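PDB 5I1V: CrmK from Actinoalloteichus sp. WH1-2216-6, which is an FAD-dependent oxidase with covalently bound flavin that takes part in recycling a shunt product during caerulomycin biosynthesis. Local coordinates for residues Q42-V47 with V166-A171; E49-G54 with R488-H493; V155-V160 with R180-A185; G192-I197 with Q479-R484. All coordinates share one frame; numbering follows the deposited sequence.

Contact 1: Q42-V47 with V166-A171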
loop_
_atom_site.group_PDB
_atom_site.type_symbol
_atom_site.label_atom_id
_atom_site.label_comp_id
_atom_site.label_asym_id
_atom_site.label_seq_id
_atom_site.Cartn_x
_atom_site.Cartn_y
_atom_site.Cartn_z
ATOM N N GLN A 42 21.361 13.105 14.768
ATOM C CA GLN A 42 22.032 12.524 13.622
ATOM C C GLN A 42 21.758 13.339 12.305
ATOM O O GLN A 42 22.579 13.372 11.367
ATOM C CB GLN A 42 21.635 11.063 13.524
ATOM C CG GLN A 42 22.292 10.202 14.562
ATOM C CD GLN A 42 21.805 8.765 14.512
ATOM O OE1 GLN A 42 20.973 8.404 13.677
ATOM N NE2 GLN A 42 22.311 7.944 15.409
ATOM N N VAL A 43 20.606 13.982 12.236
ATOM C CA VAL A 43 20.292 14.876 11.126
ATOM C C VAL A 43 21.234 16.111 11.207
ATOM O O VAL A 43 21.892 16.496 10.208
ATOM C CB VAL A 43 18.824 15.270 11.131
ATOM C CG1 VAL A 43 18.567 16.326 10.065
ATOM C CG2 VAL A 43 17.946 14.045 10.950
ATOM N N VAL A 44 21.363 16.686 12.409
ATOM C CA VAL A 44 22.269 17.800 12.647
ATOM C C VAL A 44 23.685 17.412 12.213
ATOM O O VAL A 44 24.397 18.211 11.565
ATOM C CB VAL A 44 22.278 18.230 14.126
ATOM C CG1 VAL A 44 23.463 19.128 14.446
ATOM C CG2 VAL A 44 20.976 18.930 14.465
ATOM N N GLU A 45 24.094 16.226 12.555
ATOM C CA GLU A 45 25.427 15.771 12.191
ATOM C C GLU A 45 25.591 15.613 10.696
ATOM O O GLU A 45 26.598 16.039 10.139
ATOM C CB GLU A 45 25.746 14.466 12.899
ATOM C CG GLU A 45 27.202 14.075 12.903
ATOM C CD GLU A 45 27.417 12.693 13.532
ATOM O OE1 GLU A 45 26.669 12.306 14.488
ATOM O OE2 GLU A 45 28.318 11.981 13.043
ATOM N N ALA A 46 24.575 15.082 10.033
ATOM C CA ALA A 46 24.639 14.924 8.589
ATOM C C ALA A 46 24.738 16.262 7.904
ATOM O O ALA A 46 25.560 16.449 7.016
ATOM C CB ALA A 46 23.421 14.176 8.091
ATOM N N VAL A 47 23.925 17.219 8.334
ATOM C CA VAL A 47 23.948 18.521 7.736
ATOM C C VAL A 47 25.271 19.253 7.987
ATOM O O VAL A 47 25.798 19.911 7.086
ATOM C CB VAL A 47 22.739 19.341 8.225
ATOM C CG1 VAL A 47 22.803 20.795 7.780
ATOM C CG2 VAL A 47 21.475 18.721 7.709
ATOM N N VAL A 166 25.197 24.549 12.732
ATOM C CA VAL A 166 23.910 23.841 12.561
ATOM C C VAL A 166 23.211 23.686 13.921
ATOM O O VAL A 166 23.802 23.244 14.898
ATOM C CB VAL A 166 24.099 22.472 11.877
ATOM C CG1 VAL A 166 22.763 21.784 11.619
ATOM C CG2 VAL A 166 24.829 22.617 10.561
ATOM N N SER A 167 21.958 24.100 14.009
ATOM C CA SER A 167 21.206 23.890 15.222
ATOM C C SER A 167 19.756 23.476 14.918
ATOM O O SER A 167 19.357 23.344 13.746
ATOM C CB SER A 167 21.304 25.124 16.119
ATOM O OG SER A 167 20.767 26.212 15.466
ATOM N N THR A 168 19.045 23.121 15.964
ATOM C CA THR A 168 17.678 22.669 15.882
ATOM C C THR A 168 16.803 23.676 16.565
ATOM O O THR A 168 17.092 24.115 17.703
ATOM C CB THR A 168 17.481 21.325 16.577
ATOM O OG1 THR A 168 18.461 20.382 16.100
ATOM C CG2 THR A 168 16.093 20.788 16.240
ATOM N N VAL A 169 15.713 24.017 15.917
ATOM C CA VAL A 169 14.773 24.935 16.506
ATOM C C VAL A 169 13.380 24.345 16.426
ATOM O O VAL A 169 13.036 23.672 15.467
ATOM C CB VAL A 169 14.852 26.337 15.863
ATOM C CG1 VAL A 169 16.257 26.904 15.981
ATOM C CG2 VAL A 169 14.488 26.318 14.403
ATOM N N VAL A 170 12.566 24.664 17.402
ATOM C CA VAL A 170 11.149 24.352 17.341
ATOM C C VAL A 170 10.426 25.673 17.159
ATOM O O VAL A 170 10.604 26.629 17.932
ATOM C CB VAL A 170 10.672 23.655 18.612
ATOM C CG1 VAL A 170 9.151 23.572 18.657
ATOM C CG2 VAL A 170 11.292 22.253 18.700
ATOM N N ALA A 171 9.652 25.751 16.099
ATOM C CA ALA A 171 8.913 26.963 15.811
ATOM C C ALA A 171 7.416 26.651 15.979
ATOM O O ALA A 171 6.920 25.660 15.447
ATOM C CB ALA A 171 9.192 27.422 14.397
#

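Contact 2: E49-G54 with R488-H493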
loop_
_atom_site.group_PDB
_atom_site.type_symbol
_atom_site.label_atom_id
_atom_site.label_comp_id
_atom_site.label_asym_id
_atom_site.label_seq_id
_atom_site.Cartn_x
_atom_site.Cartn_y
_atom_site.Cartn_z
ATOM N N GLU A 49 28.242 18.041 8.502
ATOM C CA GLU A 49 29.270 17.485 7.604
ATOM C C GLU A 49 29.211 18.105 6.207
ATOM O O GLU A 49 30.261 18.529 5.662
ATOM C CB GLU A 49 29.138 15.965 7.512
ATOM C CG GLU A 49 29.523 15.258 8.815
ATOM C CD GLU A 49 29.075 13.780 8.878
ATOM O OE1 GLU A 49 28.336 13.292 7.987
ATOM O OE2 GLU A 49 29.456 13.103 9.846
ATOM N N ALA A 50 28.007 18.152 5.634
ATOM C CA ALA A 50 27.819 18.640 4.294
ATOM C C ALA A 50 28.126 20.127 4.238
ATOM O O ALA A 50 28.867 20.591 3.358
ATOM C CB ALA A 50 26.420 18.333 3.785
ATOM N N VAL A 51 27.676 20.869 5.228
ATOM C CA VAL A 51 27.934 22.285 5.268
ATOM C C VAL A 51 29.446 22.573 5.389
ATOM O O VAL A 51 29.964 23.503 4.759
ATOM C CB VAL A 51 27.195 22.993 6.431
ATOM C CG1 VAL A 51 27.733 24.421 6.609
ATOM C CG2 VAL A 51 25.713 23.061 6.116
ATOM N N ALA A 52 30.138 21.807 6.196
ATOM C CA ALA A 52 31.538 22.089 6.440
ATOM C C ALA A 52 32.337 22.043 5.125
ATOM O O ALA A 52 33.173 22.906 4.867
ATOM C CB ALA A 52 32.125 21.117 7.443
ATOM N N ALA A 53 32.075 21.031 4.324
ATOM C CA ALA A 53 32.872 20.774 3.144
ATOM C C ALA A 53 32.201 21.311 1.893
ATOM O O ALA A 53 32.646 21.013 0.809
ATOM C CB ALA A 53 33.108 19.279 2.990
ATOM N N GLY A 54 31.128 22.093 2.043
ATOM C CA GLY A 54 30.472 22.707 0.912
ATOM C C GLY A 54 29.690 21.764 0.004
ATOM O O GLY A 54 29.404 22.126 -1.125
ATOM N N ARG A 488 22.985 31.058 4.028
ATOM C CA ARG A 488 23.970 30.563 3.083
ATOM C C ARG A 488 23.354 29.800 1.918
ATOM O O ARG A 488 24.081 29.352 1.061
ATOM C CB ARG A 488 24.998 29.674 3.759
ATOM C CG ARG A 488 25.624 30.276 5.019
ATOM C CD ARG A 488 26.243 29.193 5.869
ATOM N NE ARG A 488 27.299 28.514 5.151
ATOM C CZ ARG A 488 28.543 28.956 5.062
ATOM N NH1 ARG A 488 28.909 30.086 5.651
ATOM N NH2 ARG A 488 29.438 28.254 4.379
ATOM N N ASN A 489 22.037 29.725 1.836
ATOM C CA ASN A 489 21.336 29.031 0.729
ATOM C C ASN A 489 21.822 27.572 0.613
ATOM O O ASN A 489 22.096 27.070 -0.476
ATOM C CB ASN A 489 21.474 29.764 -0.611
ATOM C CG ASN A 489 20.421 29.340 -1.645
ATOM O OD1 ASN A 489 19.295 28.966 -1.312
ATOM N ND2 ASN A 489 20.803 29.356 -2.919
ATOM N N VAL A 490 21.950 26.920 1.757
ATOM C CA VAL A 490 22.295 25.510 1.814
ATOM C C VAL A 490 21.246 24.617 1.148
ATOM O O VAL A 490 21.567 23.625 0.509
ATOM C CB VAL A 490 22.482 25.067 3.270
ATOM C CG1 VAL A 490 22.618 23.558 3.381
ATOM C CG2 VAL A 490 23.736 25.711 3.848
ATOM N N PHE A 491 19.980 24.935 1.391
ATOM C CA PHE A 491 18.878 24.156 0.887
ATOM C C PHE A 491 18.290 24.797 -0.342
ATOM O O PHE A 491 17.657 25.855 -0.268
ATOM C CB PHE A 491 17.844 24.020 2.007
ATOM C CG PHE A 491 18.448 23.463 3.260
ATOM C CD1 PHE A 491 18.685 22.091 3.361
ATOM C CD2 PHE A 491 18.833 24.282 4.299
ATOM C CE1 PHE A 491 19.280 21.570 4.494
ATOM C CE2 PHE A 491 19.398 23.776 5.440
ATOM C CZ PHE A 491 19.652 22.404 5.536
ATOM N N ARG A 492 18.429 24.115 -1.449
ATOM C CA ARG A 492 17.981 24.671 -2.683
ATOM C C ARG A 492 17.673 23.588 -3.721
ATOM O O ARG A 492 18.043 22.411 -3.543
ATOM C CB ARG A 492 19.032 25.648 -3.173
ATOM C CG ARG A 492 20.354 25.002 -3.594
ATOM C CD ARG A 492 21.432 26.048 -3.928
ATOM N NE ARG A 492 22.709 25.399 -4.214
ATOM C CZ ARG A 492 23.609 25.011 -3.297
ATOM N NH1 ARG A 492 23.437 25.227 -1.983
ATOM N NH2 ARG A 492 24.730 24.428 -3.700
ATOM N N HIS A 493 16.966 24.014 -4.761
ATOM C CA HIS A 493 16.550 23.201 -5.888
ATOM C C HIS A 493 15.998 24.146 -6.957
ATOM O O HIS A 493 16.008 25.364 -6.746
ATOM C CB HIS A 493 15.566 22.087 -5.496
ATOM C CG HIS A 493 14.332 22.541 -4.780
ATOM N ND1 HIS A 493 13.295 23.183 -5.403
ATOM C CD2 HIS A 493 13.922 22.315 -3.511
ATOM C CE1 HIS A 493 12.316 23.396 -4.531
ATOM N NE2 HIS A 493 12.667 22.852 -3.380
#

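Contact 3: V155-V160 with R180-A185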
loop_
_atom_site.group_PDB
_atom_site.type_symbol
_atom_site.label_atom_id
_atom_site.label_comp_id
_atom_site.label_asym_id
_atom_site.label_seq_id
_atom_site.Cartn_x
_atom_site.Cartn_y
_atom_site.Cartn_z
ATOM N N VAL A 155 6.701 22.921 14.538
ATOM C CA VAL A 155 7.625 22.188 13.652
ATOM C C VAL A 155 9.040 22.292 14.183
ATOM O O VAL A 155 9.416 23.351 14.657
ATOM C CB VAL A 155 7.461 22.746 12.200
ATOM C CG1 VAL A 155 7.904 24.209 12.050
ATOM C CG2 VAL A 155 8.135 21.843 11.206
ATOM N N GLU A 156 9.807 21.207 14.127
ATOM C CA GLU A 156 11.180 21.137 14.519
ATOM C C GLU A 156 11.996 21.084 13.259
ATOM O O GLU A 156 11.748 20.254 12.390
ATOM C CB GLU A 156 11.443 19.901 15.385
ATOM C CG GLU A 156 12.852 19.825 15.876
ATOM C CD GLU A 156 13.118 18.547 16.655
ATOM O OE1 GLU A 156 13.325 17.475 16.046
ATOM O OE2 GLU A 156 13.128 18.632 17.897
ATOM N N VAL A 157 12.918 22.025 13.107
ATOM C CA VAL A 157 13.720 22.168 11.909
ATOM C C VAL A 157 15.192 22.301 12.245
ATOM O O VAL A 157 15.560 23.066 13.153
ATOM C CB VAL A 157 13.338 23.444 11.171
ATOM C CG1 VAL A 157 13.807 23.433 9.744
ATOM C CG2 VAL A 157 11.827 23.635 11.190
ATOM N N VAL A 158 16.023 21.572 11.508
ATOM C CA VAL A 158 17.447 21.712 11.582
ATOM C C VAL A 158 17.849 22.779 10.593
ATOM O O VAL A 158 17.600 22.655 9.393
ATOM C CB VAL A 158 18.122 20.365 11.249
ATOM C CG1 VAL A 158 19.626 20.498 11.188
ATOM C CG2 VAL A 158 17.758 19.336 12.307
ATOM N N VAL A 159 18.503 23.796 11.111
ATOM C CA VAL A 159 18.824 25.000 10.343
ATOM C C VAL A 159 20.329 25.332 10.452
ATOM O O VAL A 159 21.011 24.833 11.345
ATOM C CB VAL A 159 18.041 26.218 10.799
ATOM C CG1 VAL A 159 16.580 26.110 10.450
ATOM C CG2 VAL A 159 18.239 26.494 12.307
ATOM N N VAL A 160 20.812 26.140 9.515
ATOM C CA VAL A 160 22.222 26.503 9.366
ATOM C C VAL A 160 22.384 28.026 9.370
ATOM O O VAL A 160 21.811 28.726 8.538
ATOM C CB VAL A 160 22.787 25.979 8.041
ATOM C CG1 VAL A 160 24.297 26.222 7.958
ATOM C CG2 VAL A 160 22.436 24.502 7.851
ATOM N N ARG A 180 8.111 32.511 15.005
ATOM C CA ARG A 180 6.849 32.287 14.345
ATOM C C ARG A 180 6.967 32.442 12.840
ATOM O O ARG A 180 6.221 31.828 12.098
ATOM C CB ARG A 180 5.802 33.249 14.893
ATOM C CG ARG A 180 4.387 32.825 14.633
ATOM C CD ARG A 180 3.414 33.847 15.204
ATOM N NE ARG A 180 2.091 33.244 15.178
ATOM C CZ ARG A 180 1.314 33.151 14.104
ATOM N NH1 ARG A 180 1.705 33.653 12.948
ATOM N NH2 ARG A 180 0.124 32.557 14.199
ATOM N N ASP A 181 7.908 33.257 12.376
ATOM C CA ASP A 181 8.171 33.350 10.947
ATOM C C ASP A 181 8.559 32.007 10.318
ATOM O O ASP A 181 8.101 31.659 9.232
ATOM C CB ASP A 181 9.223 34.439 10.637
ATOM C CG ASP A 181 10.579 34.193 11.322
ATOM O OD1 ASP A 181 10.645 33.592 12.439
ATOM O OD2 ASP A 181 11.602 34.661 10.763
ATOM N N LEU A 182 9.446 31.277 10.969
ATOM C CA LEU A 182 9.814 29.933 10.531
ATOM C C LEU A 182 8.618 28.984 10.493
ATOM O O LEU A 182 8.458 28.191 9.536
ATOM C CB LEU A 182 10.926 29.341 11.413
ATOM C CG LEU A 182 11.637 28.111 10.903
ATOM C CD1 LEU A 182 12.160 28.365 9.490
ATOM C CD2 LEU A 182 12.764 27.726 11.856
ATOM N N TRP A 183 7.762 29.063 11.510
ATOM C CA TRP A 183 6.541 28.256 11.538
ATOM C C TRP A 183 5.679 28.637 10.351
ATOM O O TRP A 183 5.187 27.772 9.618
ATOM C CB TRP A 183 5.780 28.408 12.855
ATOM C CG TRP A 183 4.384 27.859 12.773
ATOM C CD1 TRP A 183 3.986 26.592 13.017
ATOM C CD2 TRP A 183 3.231 28.577 12.364
ATOM N NE1 TRP A 183 2.655 26.467 12.795
ATOM C CE2 TRP A 183 2.161 27.676 12.372
ATOM C CE3 TRP A 183 3.009 29.907 11.971
ATOM C CZ2 TRP A 183 0.857 28.059 12.083
ATOM C CZ3 TRP A 183 1.748 30.281 11.621
ATOM C CH2 TRP A 183 0.668 29.366 11.683
ATOM N N TRP A 184 5.530 29.939 10.100
ATOM C CA TRP A 184 4.660 30.380 9.037
ATOM C C TRP A 184 5.124 29.921 7.663
ATOM O O TRP A 184 4.317 29.578 6.815
ATOM C CB TRP A 184 4.533 31.903 9.069
ATOM C CG TRP A 184 3.583 32.492 8.061
ATOM C CD1 TRP A 184 2.238 32.708 8.237
ATOM C CD2 TRP A 184 3.887 32.992 6.754
ATOM N NE1 TRP A 184 1.704 33.301 7.136
ATOM C CE2 TRP A 184 2.682 33.492 6.206
ATOM C CE3 TRP A 184 5.047 33.058 5.993
ATOM C CZ2 TRP A 184 2.612 34.072 4.941
ATOM C CZ3 TRP A 184 4.980 33.642 4.746
ATOM C CH2 TRP A 184 3.757 34.140 4.226
ATOM N N ALA A 185 6.438 29.948 7.460
ATOM C CA ALA A 185 7.035 29.462 6.223
ATOM C C ALA A 185 6.713 27.998 5.923
ATOM O O ALA A 185 6.599 27.606 4.792
ATOM C CB ALA A 185 8.517 29.656 6.249
#

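Contact 4: G192-I197 with Q479-R484. With FAD (flavin-adenine dinucleotide), chain E.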
loop_
_atom_site.group_PDB
_atom_site.type_symbol
_atom_site.label_atom_id
_atom_site.label_comp_id
_atom_site.label_asym_id
_atom_site.label_seq_id
_atom_site.Cartn_x
_atom_site.Cartn_y
_atom_site.Cartn_z
ATOM N N GLY A 192 12.279 21.597 1.111
ATOM C CA GLY A 192 13.663 21.705 0.584
ATOM C C GLY A 192 14.194 23.158 0.608
ATOM O O GLY A 192 15.082 23.532 -0.200
ATOM N N ASN A 193 13.584 23.980 1.459
ATOM C CA ASN A 193 13.819 25.423 1.427
ATOM C C ASN A 193 14.523 26.018 2.636
ATOM O O ASN A 193 15.396 26.850 2.476
ATOM C CB ASN A 193 12.526 26.190 1.253
ATOM C CG ASN A 193 12.046 26.231 -0.186
ATOM O OD1 ASN A 193 12.746 26.635 -1.087
ATOM N ND2 ASN A 193 10.839 25.824 -0.390
ATOM N N PHE A 194 14.045 25.715 3.814
ATOM C CA PHE A 194 14.481 26.433 5.023
ATOM C C PHE A 194 15.413 25.656 5.938
ATOM O O PHE A 194 16.123 26.266 6.707
ATOM C CB PHE A 194 13.251 26.903 5.797
ATOM C CG PHE A 194 12.284 27.722 4.944
ATOM C CD1 PHE A 194 12.528 29.056 4.692
ATOM C CD2 PHE A 194 11.153 27.149 4.429
ATOM C CE1 PHE A 194 11.683 29.800 3.902
ATOM C CE2 PHE A 194 10.295 27.866 3.604
ATOM C CZ PHE A 194 10.567 29.190 3.337
ATOM N N GLY A 195 15.431 24.343 5.818
ATOM C CA GLY A 195 16.128 23.458 6.723
ATOM C C GLY A 195 15.521 22.107 6.676
ATOM O O GLY A 195 14.568 21.871 5.887
ATOM N N VAL A 196 16.033 21.188 7.494
ATOM C CA VAL A 196 15.537 19.821 7.510
ATOM C C VAL A 196 14.447 19.702 8.565
ATOM O O VAL A 196 14.701 19.814 9.782
ATOM C CB VAL A 196 16.596 18.828 7.797
ATOM C CG1 VAL A 196 16.030 17.390 7.773
ATOM C CG2 VAL A 196 17.704 18.965 6.807
ATOM N N ILE A 197 13.231 19.438 8.109
ATOM C CA ILE A 197 12.140 19.232 9.045
ATOM C C ILE A 197 12.311 17.850 9.661
ATOM O O ILE A 197 12.328 16.878 8.922
ATOM C CB ILE A 197 10.767 19.302 8.323
ATOM C CG1 ILE A 197 10.582 20.677 7.702
ATOM C CG2 ILE A 197 9.587 19.031 9.259
ATOM C CD1 ILE A 197 9.693 20.598 6.475
ATOM N N GLN A 479 10.897 34.909 0.861
ATOM C CA GLN A 479 12.315 35.248 0.563
ATOM C C GLN A 479 12.963 35.897 1.787
ATOM O O GLN A 479 14.097 35.641 2.105
ATOM C CB GLN A 479 12.399 36.163 -0.617
ATOM C CG GLN A 479 12.047 35.565 -1.962
ATOM C CD GLN A 479 12.357 36.547 -3.054
ATOM O OE1 GLN A 479 11.617 37.487 -3.251
ATOM N NE2 GLN A 479 13.457 36.340 -3.753
ATOM N N GLU A 480 12.229 36.737 2.497
ATOM C CA GLU A 480 12.750 37.344 3.721
ATOM C C GLU A 480 13.000 36.305 4.821
ATOM O O GLU A 480 13.960 36.355 5.580
ATOM C CB GLU A 480 11.763 38.433 4.208
ATOM C CG GLU A 480 11.940 38.875 5.643
ATOM C CD GLU A 480 10.817 39.818 6.111
ATOM O OE1 GLU A 480 9.694 39.773 5.560
ATOM O OE2 GLU A 480 11.045 40.597 7.055
ATOM N N ILE A 481 12.095 35.359 4.962
ATOM C CA ILE A 481 12.284 34.348 5.979
ATOM C C ILE A 481 13.485 33.448 5.555
ATOM O O ILE A 481 14.309 33.065 6.372
ATOM C CB ILE A 481 10.975 33.562 6.186
ATOM C CG1 ILE A 481 9.920 34.513 6.707
ATOM C CG2 ILE A 481 11.174 32.387 7.130
ATOM C CD1 ILE A 481 8.494 33.977 6.699
ATOM N N LYS A 482 13.555 33.120 4.284
ATOM C CA LYS A 482 14.644 32.339 3.730
ATOM C C LYS A 482 15.988 32.956 4.068
ATOM O O LYS A 482 16.926 32.302 4.524
ATOM C CB LYS A 482 14.456 32.222 2.213
ATOM C CG LYS A 482 15.680 31.717 1.434
ATOM C CD LYS A 482 15.846 30.207 1.614
ATOM C CE LYS A 482 17.120 29.713 0.949
ATOM N NZ LYS A 482 17.157 28.234 0.968
ATOM N N SER A 483 16.047 34.258 3.877
ATOM C CA SER A 483 17.250 34.988 4.069
ATOM C C SER A 483 17.622 35.046 5.556
ATOM O O SER A 483 18.793 35.079 5.896
ATOM C CB SER A 483 17.112 36.355 3.405
ATOM O OG SER A 483 17.999 37.240 3.985
ATOM N N ARG A 484 16.642 34.993 6.447
ATOM C CA ARG A 484 16.940 35.001 7.857
ATOM C C ARG A 484 17.392 33.631 8.345
ATOM O O ARG A 484 18.243 33.514 9.234
ATOM C CB ARG A 484 15.685 35.439 8.612
ATOM C CG ARG A 484 15.711 35.309 10.120
ATOM C CD ARG A 484 14.687 36.272 10.753
ATOM N NE ARG A 484 13.772 35.651 11.718
ATOM C CZ ARG A 484 14.057 35.337 12.987
ATOM N NH1 ARG A 484 15.268 35.553 13.479
ATOM N NH2 ARG A 484 13.119 34.790 13.770
HETATM P PA FAD E . 10.081 13.969 -1.326
HETATM O O1A FAD E . 10.320 13.642 -2.779
HETATM O O2A FAD E . 10.850 13.143 -0.337
HETATM O O5B FAD E . 10.329 15.497 -1.067
HETATM C C5B FAD E . 9.575 16.523 -1.704
HETATM C C4B FAD E . 10.333 17.852 -1.577
HETATM O O4B FAD E . 10.307 18.209 -0.180
HETATM C C3B FAD E . 11.801 17.869 -1.945
HETATM O O3B FAD E . 12.154 19.192 -2.305
HETATM C C2B FAD E . 12.490 17.523 -0.654
HETATM O O2B FAD E . 13.899 17.758 -0.567
HETATM C C1B FAD E . 11.605 18.249 0.367
HETATM N N9A FAD E . 11.549 17.530 1.664
HETATM C C8A FAD E . 11.238 16.222 1.919
HETATM N N7A FAD E . 11.424 15.947 3.251
HETATM C C5A FAD E . 11.834 17.074 3.794
HETATM C C6A FAD E . 12.167 17.434 5.150
HETATM N N6A FAD E . 12.033 16.497 6.070
HETATM N N1A FAD E . 12.571 18.690 5.367
HETATM C C2A FAD E . 12.711 19.596 4.376
HETATM N N3A FAD E . 12.362 19.351 3.087
HETATM C C4A FAD E . 11.984 18.082 2.789
HETATM N N1 FAD E . -0.397 16.304 -2.291
HETATM C C2 FAD E . -1.569 16.704 -1.744
HETATM O O2 FAD E . -1.646 17.802 -1.181
HETATM N N3 FAD E . -2.690 15.951 -1.776
HETATM C C4 FAD E . -2.774 14.770 -2.375
HETATM O O4 FAD E . -3.827 14.099 -2.341
HETATM C C4X FAD E . -1.563 14.241 -2.985
HETATM N N5 FAD E . -1.570 13.035 -3.615
HETATM C C5X FAD E . -0.409 12.540 -4.072
HETATM C C6 FAD E . -0.361 11.239 -4.574
HETATM C C7 FAD E . 0.804 10.661 -5.078
HETATM C C7M FAD E . 0.776 9.222 -5.606
HETATM C C8 FAD E . 2.022 11.498 -5.056
HETATM C C8M FAD E . 3.327 10.982 -5.599
HETATM C C9 FAD E . 2.004 12.809 -4.565
HETATM C C9A FAD E . 0.827 13.361 -4.065
HETATM N N10 FAD E . 0.780 14.662 -3.548
HETATM C C10 FAD E . -0.386 15.114 -2.960
HETATM C "C1'" FAD E . 1.883 15.604 -3.733
HETATM C "C2'" FAD E . 2.793 15.590 -2.547
HETATM O "O2'" FAD E . 2.216 16.380 -1.526
HETATM C "C3'" FAD E . 4.171 16.059 -2.876
HETATM O "O3'" FAD E . 4.713 15.206 -3.922
HETATM C "C4'" FAD E . 5.075 16.079 -1.625
HETATM O "O4'" FAD E . 6.071 17.081 -1.833
HETATM C "C5'" FAD E . 5.702 14.719 -1.393
HETATM O "O5'" FAD E . 6.449 14.773 -0.178
HETATM P P FAD E . 7.475 13.585 0.050
HETATM O O1P FAD E . 6.810 12.277 -0.173
HETATM O O2P FAD E . 8.206 13.800 1.338
HETATM O O3P FAD E . 8.504 13.823 -1.179
HETATM O O HOH W 1 14.917 28.132 -0.473
#

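Contact 1: Q42-V47 with V166-A171
Val44 and Val47 of helix 40-52 close on Val166, at the start of the edge strand 166-172. Most of the contact is methyl packing. Val44 and Val166 pass each other in opposite directions, and their CG1 methyls meet at 3.9 Å. Val47 CG1 lies 3.9 Å from Val166 CG2, and the two side chains meet at a slant. With CG1 anti to the backbone N (chi1 -176°), Val166 puts CG1 between Val44 and Val47, while its CG2 touches Val47 CG1.

Two contacts mix polar and apolar atoms. The carbonyl O of Val44 lies 3.9 Å from Val166 CG1. Further along the strand, the second methyl of Val44, CG2, sits 3.3 Å from Thr168 OG1. This is a close touch of a methyl on a hydroxyl oxygen.

The axes of 42-47 and 166-171 run roughly antiparallel, at 146°, and approach to 8.3 Å. Val47 is buried, while Val44, Val166 and Thr168 are partly exposed. The helix also packs on strand 152-160, where Val43 meets Val158 and Val47 meets Val160. Such a helix laid against an antiparallel sheet is part of the alpha/beta FAD-binding domain of the PCMH type.

Contact 2: E49-G54 with R488-H493
Val51, near the end of helix 40-52, packs on Val490 of the loop after helix 475-485. This is the tighter part of the contact. Val51 CG2 meets Val490 CG2 at 4.0 Å, and the two side chains cross at about a right angle. Val160 of strand 152-160 touches Val51 and backs this side. Val490 CG1 also nears Val51 CG2, and it lies 3.7 Å above the plane of the Phe491 ring, over its centre.

The outer side is looser. Val51 CG1 approaches Arg488 NE obliquely, at 4.4 Å. Arg488 is exposed, and its NH1 is hydrogen-bonded to Ala162 O. Within the loop, Arg492 NH1 donates to Asn489 O at 2.7 Å, with the acceptor 20° out of the guanidinium plane.

Just after Val51 the helix ends in a Schellman motif, with Gly54 (positive phi) as its C-prime residue: Lys55 N pairs with Ala50 O, and Gly54 N makes a weak bond to Val51 O. A Schellman-ended helix of the FAD-binding domain thus meets the C-terminal berberine-bridge-like segment, which continues to His493 in the FAD pocket.

Contact 3: V155-V160 with R180-A185
Segment 155-160 of strand 152-160 runs almost square to helix 180-185, at 98° between their directions, with the axes 9.4 Å apart at the closest. Val155, Val157 and Val159 turn their side chains to the helix from one face of the strand. Leu182 reaches back to two of them with a single methyl. Its CD2 lies 4.2 Å from Val157 CG2 and 4.4 Å from Val159 CG1. The leucine chain leaves its helix with CG trans to the backbone N (chi1 -166°), and this carries the fork over to the strand.

At the start of the strand segment, Val155 CG1 meets the main chain of Trp183, 4.3 Å from the CA. The indole itself lies further off. On the sheet's opposite face, Glu156 points away from the helix.

All five touching residues are buried. The contact between the two segments is dispersive and hydrophobic. It therefore depends on shape and exclusion of water, while Trp183 NE1 is bonded to Leu152 O and Glu156 OE1 forms a salt bridge with Arg199.

Contact 4: G192-I197 with Q479-R484
Lys482, on helix 475-485, reaches past Phe194 to the backbone of Asn193. Its CB lies 4.1 Å from CE1 of the Phe194 ring. The ring turns its edge to the helix here, with Lys482 N near the ring plane and 3.8 Å from CE1. CG leaves trans to the backbone N, and the chain then bends at chi2 (76°) toward the loop. CD runs alongside the carbonyl of Asn193, 3.5 Å from its O, and CE follows close by. NZ ends the chain with a hydrogen bond of 2.7 Å to Asn193 O, in the carbonyl plane. It also donates to a water, which lies 2.7 Å from Asn193 OD1 and probably donates to it. Asp486, by a salt bridge, and Phe491 O also reach NZ, so its three protons are shared among more acceptors. The carboxylate probably offsets the charge.

The loop held in this way leads into strand 196-202 and forms part of the adenine end of the FAD site. Ile197 N donates to FAD N1A, and FAD N6A donates to Ile197 O at 2.9 Å. This backbone pair reads the adenine edge. Gly192 N adds a bent hydrogen bond of 3.0 Å to FAD N3A. On the helix side, Ile481 CG2 meets Phe194 CE1 obliquely, at 4.2 Å.

Overall arrangement
The four contacts cluster on one side of the chain, with centres about 7 to 17 Å apart. Contacts 3 and 4 are nearest each other; contacts 2 and 3 are furthest apart. Contacts 1 and 2 share helix 40-52. Contacts 1, 3 and 4 all reach the five-stranded antiparallel sheet, in which 196-202, 152-160 and 166-172 are successive neighbours. Val43 and Val47 of contact 1 pack on Val196 of contact 4, and Phe491 of contact 2 lies against Gly195. Along the chain, contact 2 spans both 3 and 4. The segments of contact 1 alternate with those of contacts 2 and 3, and contact 1 closes before 4 opens. The C-terminal residues thus return to the FAD-binding domain, beside the adenine end of the cofactor.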